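Long-range contact in pfam DUF1093 family protein (Bacillus subtilis, PDB 3NPP), which is of unknown function; this is the mostly beta-stranded DUF1093 part of a protein probably made with a signal peptide: residues A[26-31]-A[49-54]. Sequence-based numbering, arbitrary orientation.
Sequences GGTEYT and GKELRK. With SO4 (sulfate ion), chain I.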
# COMPACT_ATOMS: atom_id res chain seq x y z
N GLY A 26 16.72 14.61 9.51
CA GLY A 26 16.14 14.08 10.74
C GLY A 26 15.73 12.62 10.77
O GLY A 26 14.98 12.23 11.65
N GLY A 27 16.20 11.82 9.81
CA GLY A 27 15.81 10.40 9.70
C GLY A 27 16.92 9.44 10.08
O GLY A 27 18.12 9.77 9.97
N THR A 28 16.52 8.24 10.47
CA THR A 28 17.43 7.13 10.69
C THR A 28 16.84 5.91 9.98
O THR A 28 15.71 5.54 10.23
CB THR A 28 17.65 6.89 12.19
OG1 THR A 28 18.15 8.09 12.79
CG2 THR A 28 18.67 5.74 12.45
N GLU A 29 17.61 5.33 9.06
CA GLU A 29 17.22 4.15 8.31
C GLU A 29 17.73 2.88 9.01
O GLU A 29 18.84 2.88 9.50
CB GLU A 29 17.85 4.22 6.94
CG GLU A 29 17.34 3.15 5.98
CD GLU A 29 17.85 3.33 4.57
OE1 GLU A 29 18.67 4.26 4.33
OE2 GLU A 29 17.36 2.56 3.68
N TYR A 30 16.92 1.81 9.02
CA TYR A 30 17.35 0.48 9.48
C TYR A 30 16.95 -0.51 8.42
O TYR A 30 15.87 -0.38 7.87
CB TYR A 30 16.66 0.10 10.80
CG TYR A 30 17.04 1.01 11.93
CD1 TYR A 30 16.32 2.18 12.17
CD2 TYR A 30 18.13 0.74 12.74
CE1 TYR A 30 16.68 3.05 13.23
CE2 TYR A 30 18.50 1.60 13.77
CZ TYR A 30 17.76 2.75 14.00
OH TYR A 30 18.15 3.63 15.00
N THR A 31 17.83 -1.45 8.09
CA THR A 31 17.50 -2.61 7.26
C THR A 31 17.83 -3.84 8.06
O THR A 31 19.00 -4.12 8.30
CB THR A 31 18.25 -2.61 5.93
OG1 THR A 31 17.83 -1.50 5.14
CG2 THR A 31 17.98 -3.92 5.15
N GLY A 49 12.04 8.82 12.85
CA GLY A 49 12.40 10.23 13.05
C GLY A 49 13.36 10.49 14.19
O GLY A 49 13.62 11.66 14.51
N LYS A 50 13.85 9.41 14.86
CA LYS A 50 14.93 9.48 15.82
C LYS A 50 15.74 8.18 15.77
O LYS A 50 15.27 7.17 15.19
CB LYS A 50 14.36 9.70 17.24
CG LYS A 50 13.46 8.53 17.77
CD LYS A 50 12.60 9.00 18.95
CE LYS A 50 12.00 7.83 19.75
NZ LYS A 50 10.67 8.20 20.41
N GLU A 51 16.94 8.21 16.36
CA GLU A 51 17.74 7.00 16.53
C GLU A 51 17.13 6.15 17.62
O GLU A 51 16.86 6.65 18.69
CB GLU A 51 19.18 7.32 16.88
CG GLU A 51 19.91 7.92 15.73
CD GLU A 51 21.32 8.39 16.08
OE1 GLU A 51 21.87 7.92 17.10
OE2 GLU A 51 21.86 9.21 15.29
N LEU A 52 16.91 4.88 17.32
CA LEU A 52 16.23 3.97 18.21
C LEU A 52 17.25 3.31 19.15
O LEU A 52 18.44 3.19 18.82
CB LEU A 52 15.49 2.92 17.40
CG LEU A 52 14.45 3.43 16.40
CD1 LEU A 52 13.93 2.29 15.55
CD2 LEU A 52 13.28 4.17 17.11
N ARG A 53 16.76 2.87 20.30
CA ARG A 53 17.60 2.30 21.36
C ARG A 53 18.10 0.93 20.91
O ARG A 53 17.32 0.13 20.41
CB ARG A 53 16.80 2.20 22.66
CG ARG A 53 17.60 1.74 23.88
CD ARG A 53 16.77 1.83 25.17
N LYS A 54 19.41 0.70 21.01
CA LYS A 54 20.03 -0.61 20.69
C LYS A 54 19.33 -1.77 21.46
O LYS A 54 19.00 -1.63 22.63
CB LYS A 54 21.53 -0.60 21.04
CG LYS A 54 22.30 -1.86 20.58
S SO4 I . 19.79 16.65 9.55
O1 SO4 I . 20.03 15.35 8.98
O2 SO4 I . 20.95 17.09 10.26
O3 SO4 I . 19.46 17.59 8.48
O4 SO4 I . 18.70 16.51 10.51
O HOH W 1 20.46 9.16 12.44
O HOH W 2 20.13 2.84 16.55
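The run 49-52 heads about 47° from the direction of 26-30, the CA atoms coming closest at Thr-28 and Glu-51, 5.8 Å apart. Gly-26 makes the turn into the strand with a positive phi, a conformation that favours glycine. Alternate side chains, Thr-28 and Tyr-30, face the loop. Tyr-30 has CG anti to its carbonyl carbon (chi1 -63°), and its long phenol carries OH to the loop backbone, where Leu-52 N donates a nearly straight hydrogen bond (2.9 Å, 166°) to Tyr-30 OH. Water 2, in the ring plane, links that OH to Leu-52 O, so the hydroxyl meets Leu-52 N directly and Leu-52 O through a water. Leu-52 adds a branched apolar end, its CD1 lying obliquely 3.7 Å from Tyr-30 CE1. Thr-28 is small enough to sit under the loop where the CA atoms are closest, OG1 3.4 Å from Glu-51 CG; water 1 bridges this hydroxyl to OE2 of the extended, exposed Glu-51. An alanine in place of Tyr-30 would probably loosen the loop, losing both hydroxyl links and the contact with Leu-52. Strand 41-48 pairs with strand 27-35 through Ala-48 and Phe-46, then leads into this loop, which folds back over the side carrying Thr-28 and Tyr-30; Ile-16 touches Tyr-30 and Leu-52.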